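Local coordinates for protein ferritin (Ulva pertusa, PDB 3VNX) that stores iron in a hollow shell of 24 subunits and, as a ferroxidase of the ferritin family, probably oxidises iron(II) on its way inside, at residues Q47-Y52 with E105-A110; A42-Q47 with Q143-I148. All blocks are in the same frame, centred on the assembly; numbering follows the deposited sequence.

Interaction 1 of 2, residues Q47-Y52 with E105-A110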
loop_
_atom_site.group_PDB
_atom_site.type_symbol
_atom_site.label_atom_id
_atom_site.label_comp_id
_atom_site.label_asym_id
_atom_site.label_seq_id
_atom_site.Cartn_x
_atom_site.Cartn_y
_atom_site.Cartn_z
ATOM N N GLN A 47 -35.383 19.036 39.620
ATOM C CA GLN A 47 -35.400 18.363 38.327
ATOM C C GLN A 47 -34.287 17.299 38.267
ATOM O O GLN A 47 -34.467 16.218 37.702
ATOM C CB GLN A 47 -35.293 19.398 37.192
ATOM C CG GLN A 47 -35.415 18.824 35.780
ATOM C CD GLN A 47 -36.708 18.065 35.553
ATOM O OE1 GLN A 47 -37.765 18.441 36.064
ATOM N NE2 GLN A 47 -36.632 16.999 34.766
ATOM N N ILE A 48 -33.151 17.571 38.895
ATOM C CA ILE A 48 -32.175 16.504 39.072
ATOM C C ILE A 48 -32.842 15.281 39.710
ATOM O O ILE A 48 -32.732 14.157 39.196
ATOM C CB ILE A 48 -30.967 16.947 39.912
ATOM C CG1 ILE A 48 -30.048 17.829 39.075
ATOM C CG2 ILE A 48 -30.192 15.737 40.410
ATOM C CD1 ILE A 48 -29.217 18.794 39.874
ATOM N N ASN A 49 -33.552 15.500 40.815
ATOM C CA ASN A 49 -34.177 14.387 41.521
ATOM C C ASN A 49 -35.210 13.668 40.665
ATOM O O ASN A 49 -35.402 12.459 40.794
ATOM C CB ASN A 49 -34.812 14.854 42.842
ATOM C CG ASN A 49 -35.526 13.720 43.588
ATOM O OD1 ASN A 49 -36.754 13.728 43.725
ATOM N ND2 ASN A 49 -34.757 12.740 44.067
ATOM N N ILE A 50 -35.876 14.417 39.790
ATOM C CA ILE A 50 -36.902 13.842 38.924
ATOM C C ILE A 50 -36.287 12.905 37.870
ATOM O O ILE A 50 -36.820 11.822 37.592
ATOM C CB ILE A 50 -37.739 14.954 38.267
ATOM C CG1 ILE A 50 -38.452 15.766 39.352
ATOM C CG2 ILE A 50 -38.738 14.375 37.262
ATOM C CD1 ILE A 50 -39.457 16.752 38.835
ATOM N N GLU A 51 -35.155 13.319 37.298
ATOM C CA GLU A 51 -34.468 12.513 36.293
ATOM C C GLU A 51 -33.884 11.312 36.996
ATOM O O GLU A 51 -34.008 10.161 36.532
ATOM C CB GLU A 51 -33.341 13.300 35.603
ATOM C CG GLU A 51 -33.764 14.593 34.902
ATOM C CD GLU A 51 -34.533 14.387 33.582
ATOM O OE1 GLU A 51 -35.057 15.396 33.051
ATOM O OE2 GLU A 51 -34.618 13.249 33.064
ATOM N N TYR A 52 -33.250 11.580 38.132
ATOM C CA TYR A 52 -32.662 10.498 38.911
ATOM C C TYR A 52 -33.711 9.454 39.309
ATOM O O TYR A 52 -33.439 8.259 39.222
ATOM C CB TYR A 52 -31.889 11.023 40.125
ATOM C CG TYR A 52 -30.452 10.533 40.188
ATOM C CD1 TYR A 52 -30.165 9.170 40.139
ATOM C CD2 TYR A 52 -29.385 11.430 40.300
ATOM C CE1 TYR A 52 -28.851 8.703 40.189
ATOM C CE2 TYR A 52 -28.059 10.978 40.364
ATOM C CZ TYR A 52 -27.801 9.607 40.306
ATOM O OH TYR A 52 -26.501 9.124 40.369
ATOM N N GLU A 105 -28.009 19.469 45.463
ATOM C CA GLU A 105 -28.539 18.697 46.569
ATOM C C GLU A 105 -29.204 17.440 46.035
ATOM O O GLU A 105 -30.149 17.517 45.250
ATOM C CB GLU A 105 -29.560 19.492 47.370
ATOM C CG GLU A 105 -30.135 18.666 48.507
ATOM C CD GLU A 105 -31.318 19.318 49.179
ATOM O OE1 GLU A 105 -31.490 19.096 50.398
ATOM O OE2 GLU A 105 -32.073 20.041 48.491
ATOM N N LEU A 106 -28.711 16.285 46.458
ATOM C CA LEU A 106 -29.291 15.024 46.030
ATOM C C LEU A 106 -30.303 14.577 47.065
ATOM O O LEU A 106 -30.030 14.575 48.268
ATOM C CB LEU A 106 -28.208 13.952 45.835
ATOM C CG LEU A 106 -27.407 14.028 44.534
ATOM C CD1 LEU A 106 -26.409 12.884 44.443
ATOM C CD2 LEU A 106 -28.352 14.028 43.334
ATOM N N LYS A 107 -31.469 14.183 46.581
ATOM C CA LYS A 107 -32.596 13.879 47.443
ATOM C C LYS A 107 -32.845 12.374 47.519
ATOM O O LYS A 107 -32.205 11.596 46.816
ATOM C CB LYS A 107 -33.820 14.623 46.925
ATOM C CG LYS A 107 -33.617 16.130 46.885
ATOM C CD LYS A 107 -34.846 16.839 46.324
ATOM C CE LYS A 107 -34.905 18.298 46.772
ATOM N NZ LYS A 107 -36.038 19.026 46.125
ATOM N N PRO A 108 -33.746 11.951 48.408
ATOM C CA PRO A 108 -34.017 10.512 48.505
ATOM C C PRO A 108 -34.678 9.957 47.242
ATOM O O PRO A 108 -35.401 10.662 46.534
ATOM C CB PRO A 108 -34.992 10.415 49.687
ATOM C CG PRO A 108 -34.710 11.619 50.506
ATOM C CD PRO A 108 -34.353 12.709 49.515
ATOM N N LEU A 109 -34.423 8.689 46.961
ATOM C CA LEU A 109 -35.113 8.010 45.882
ATOM C C LEU A 109 -36.027 6.966 46.488
ATOM O O LEU A 109 -35.565 6.081 47.225
ATOM C CB LEU A 109 -34.117 7.338 44.937
ATOM C CG LEU A 109 -33.077 8.216 44.229
ATOM C CD1 LEU A 109 -32.524 7.465 43.029
ATOM C CD2 LEU A 109 -33.673 9.546 43.790
ATOM N N ALA A 110 -37.323 7.082 46.198
ATOM C CA ALA A 110 -38.295 6.083 46.630
ATOM C C ALA A 110 -38.107 4.764 45.873
ATOM O O ALA A 110 -37.680 4.753 44.710
ATOM C CB ALA A 110 -39.711 6.609 46.433
HETATM O O HOH W 1 -32.007 13.658 43.686
HETATM O O HOH W 2 -38.078 12.070 46.176
#
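One side of helix 38-66 takes the long extended connection that, in ferritins, runs the length of the bundle between its second and third helices. Asn-49 is the bump: with CG anti to the backbone N (chi1 178°), its amide slides past Leu-109 and sits in a hollow lined by Lys-107 CB, Pro-108 O and Leu-109 CD2, with ND2 3.5 Å from Lys-107 CB and 3.4 Å from Leu-109 CD2. From there Asn-49 ND2 donates to Pro-108 O at 3.3 Å, with an N-H...O angle of 150°, arriving above the carbonyl plane. Beside it, the Leu-106 methyl CD2 reaches in between Ile-48 CG2, 3.9 Å away, and Tyr-52 CD2, while Leu-109 CD1 packs obliquely against Tyr-52 CD1 at 4.1 Å. The phenol OH bonds His-59 of a second subunit, so this contact lies at a subunit interface. One water accepts hydrogen bonds from Asn-49 ND2 and, at 3.0 Å, from Lys-107 N; a second water donates to Asn-49 OD1 and Pro-108 O. One buried amide, gripped directly and through two waters, thus ties irregular backbone to the helix, and its polar ends are satisfied beside the Leu-109 methyl CD2.

Interaction 2 of 2, residues A42-Q47 with Q143-I148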
loop_
_atom_site.group_PDB
_atom_site.type_symbol
_atom_site.label_atom_id
_atom_site.label_comp_id
_atom_site.label_asym_id
_atom_site.label_seq_id
_atom_site.Cartn_x
_atom_site.Cartn_y
_atom_site.Cartn_z
ATOM N N ALA A 42 -32.737 25.828 43.358
ATOM C CA ALA A 42 -33.576 24.797 43.969
ATOM C C ALA A 42 -34.419 24.017 42.943
ATOM O O ALA A 42 -34.611 22.808 43.079
ATOM C CB ALA A 42 -34.466 25.404 45.077
ATOM N N ALA A 43 -34.927 24.702 41.925
ATOM C CA ALA A 43 -35.693 24.023 40.879
ATOM C C ALA A 43 -34.835 23.027 40.093
ATOM O O ALA A 43 -35.320 21.976 39.667
ATOM C CB ALA A 43 -36.317 25.033 39.932
ATOM N N ILE A 44 -33.563 23.356 39.902
ATOM C CA ILE A 44 -32.650 22.444 39.213
ATOM C C ILE A 44 -32.417 21.197 40.056
ATOM O O ILE A 44 -32.405 20.074 39.540
ATOM C CB ILE A 44 -31.302 23.107 38.896
ATOM C CG1 ILE A 44 -31.452 24.064 37.710
ATOM C CG2 ILE A 44 -30.238 22.046 38.626
ATOM C CD1 ILE A 44 -31.810 23.370 36.410
ATOM N N ASN A 45 -32.242 21.387 41.359
ATOM C CA ASN A 45 -32.100 20.234 42.241
ATOM C C ASN A 45 -33.333 19.346 42.176
ATOM O O ASN A 45 -33.240 18.115 42.135
ATOM C CB ASN A 45 -31.798 20.679 43.663
ATOM C CG ASN A 45 -30.345 21.046 43.841
ATOM O OD1 ASN A 45 -29.475 20.484 43.171
ATOM N ND2 ASN A 45 -30.066 21.996 44.730
ATOM N N GLU A 46 -34.489 19.990 42.129
ATOM C CA GLU A 46 -35.737 19.268 42.018
ATOM C C GLU A 46 -35.727 18.412 40.738
ATOM O O GLU A 46 -36.001 17.212 40.770
ATOM C CB GLU A 46 -36.921 20.251 42.060
ATOM C CG GLU A 46 -38.266 19.605 41.853
ATOM O OE1 GLU A 46 -37.920 18.640 43.993
ATOM O OE2 GLU A 46 -39.563 17.830 42.757
ATOM N N GLN A 47 -35.383 19.036 39.620
ATOM C CA GLN A 47 -35.400 18.363 38.327
ATOM C C GLN A 47 -34.287 17.299 38.267
ATOM O O GLN A 47 -34.467 16.218 37.702
ATOM C CB GLN A 47 -35.293 19.398 37.192
ATOM C CG GLN A 47 -35.415 18.824 35.780
ATOM C CD GLN A 47 -36.708 18.065 35.553
ATOM O OE1 GLN A 47 -37.765 18.441 36.064
ATOM N NE2 GLN A 47 -36.632 16.999 34.766
ATOM N N GLN A 143 -41.123 21.826 31.400
ATOM C CA GLN A 143 -41.796 23.092 31.126
ATOM C C GLN A 143 -41.847 24.001 32.369
ATOM O O GLN A 143 -41.510 25.193 32.313
ATOM C CB GLN A 143 -43.199 22.838 30.577
ATOM C CG GLN A 143 -43.238 22.611 29.063
ATOM C CD GLN A 143 -44.557 22.030 28.601
ATOM O OE1 GLN A 143 -45.351 21.551 29.411
ATOM N NE2 GLN A 143 -44.797 22.064 27.297
ATOM N N ALA A 144 -42.255 23.424 33.491
ATOM C CA ALA A 144 -42.240 24.122 34.767
ATOM C C ALA A 144 -40.842 24.639 35.122
ATOM O O ALA A 144 -40.689 25.758 35.648
ATOM C CB ALA A 144 -42.778 23.196 35.888
ATOM N N LEU A 145 -39.816 23.832 34.842
ATOM C CA LEU A 145 -38.454 24.241 35.196
ATOM C C LEU A 145 -38.060 25.492 34.428
ATOM O O LEU A 145 -37.433 26.404 34.974
ATOM C CB LEU A 145 -37.425 23.124 34.976
ATOM C CG LEU A 145 -35.958 23.583 35.046
ATOM C CD1 LEU A 145 -35.643 24.307 36.333
ATOM C CD2 LEU A 145 -34.986 22.426 34.851
ATOM N N GLN A 146 -38.438 25.560 33.163
ATOM C CA GLN A 146 -38.070 26.746 32.405
ATOM C C GLN A 146 -38.929 27.947 32.838
ATOM O O GLN A 146 -38.474 29.100 32.788
ATOM C CB GLN A 146 -38.102 26.478 30.890
ATOM C CG GLN A 146 -39.396 26.817 30.194
ATOM C CD GLN A 146 -39.535 28.298 29.887
ATOM O OE1 GLN A 146 -38.606 28.948 29.379
ATOM N NE2 GLN A 146 -40.708 28.837 30.186
ATOM N N ALA A 147 -40.152 27.674 33.290
ATOM C CA ALA A 147 -41.038 28.739 33.766
ATOM C C ALA A 147 -40.374 29.492 34.903
ATOM O O ALA A 147 -40.355 30.732 34.918
ATOM C CB ALA A 147 -42.376 28.182 34.217
ATOM N N ILE A 148 -39.824 28.749 35.858
ATOM C CA ILE A 148 -39.115 29.383 36.962
ATOM C C ILE A 148 -37.923 30.189 36.447
ATOM O O ILE A 148 -37.744 31.358 36.806
ATOM C CB ILE A 148 -38.652 28.363 38.012
ATOM C CG1 ILE A 148 -39.862 27.672 38.655
ATOM C CG2 ILE A 148 -37.832 29.052 39.099
ATOM C CD1 ILE A 148 -39.486 26.641 39.725
#
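Two helices run almost antiparallel here, their short axes at 169° and 10.0 Å apart at closest approach, with Ala-43 and Leu-145 bringing their CA atoms within 6.3 Å. They belong to helices 38-66 and 123-151, two members of the ferritin four-helix bundle, and the contact between them is entirely apolar. Leu-145 carries it. Its CG stands anti to the backbone N (chi1 168°), which sends the forked end across to helix 38-66, where both methyls meet Ile-44 CD1. Leu-145 CD1 also lies on Ala-43 CB at 3.7 Å. The other branch, CD2, enters between Ile-44 and Gln-47, lying 3.7 Å from Ile-44 CD1, and touches the aliphatic part of the glutamine at CB and CG. The first torsion of Gln-47, with CG anti to the backbone N, lays CG against Leu-145 CD2, and the bend at chi2 then carries the amide away to Glu-51 and Asn-138; a calcium ion is bound about 5 Å from the side chain of Gln-47. An alanine in place of Leu-145 would remove CG and both methyls and would probably cost Ala-43, Ile-44 and Gln-47 their packing across this pair of helices. Leu-93 of helix 73-99 and Leu-157 of helix 155-201 also touch Ile-44, so this isoleucine joins all four long helices. Ala-43 takes a second partner about one turn along the neighbouring helix: Ile-148 extends (chi2 -180°) to set CD1 3.6 Å from Ala-43 CB.

In the fold
Both contacts are buried and both use helix 38-66, but different sides of it. Interaction 2, helix on helix, runs from the bundle core at Ile-44 and Leu-145 to a partly exposed margin at Ala-43 and Ile-148, and is held by methyl packing without a hydrogen bond across it. Interaction 1 lies on the bundle's outer side, where a non-helical connection follows the helix under cover of another subunit, and there polar bonds and waters join the apolar packing. Gln-47 is common to both ranges, yet its packing belongs to interaction 2. The two are also stitched together directly: Lys-107 NZ makes a salt bridge with Glu-46 OE1 at 2.9 Å, and Glu-105 N probably bonds Asn-45 OD1.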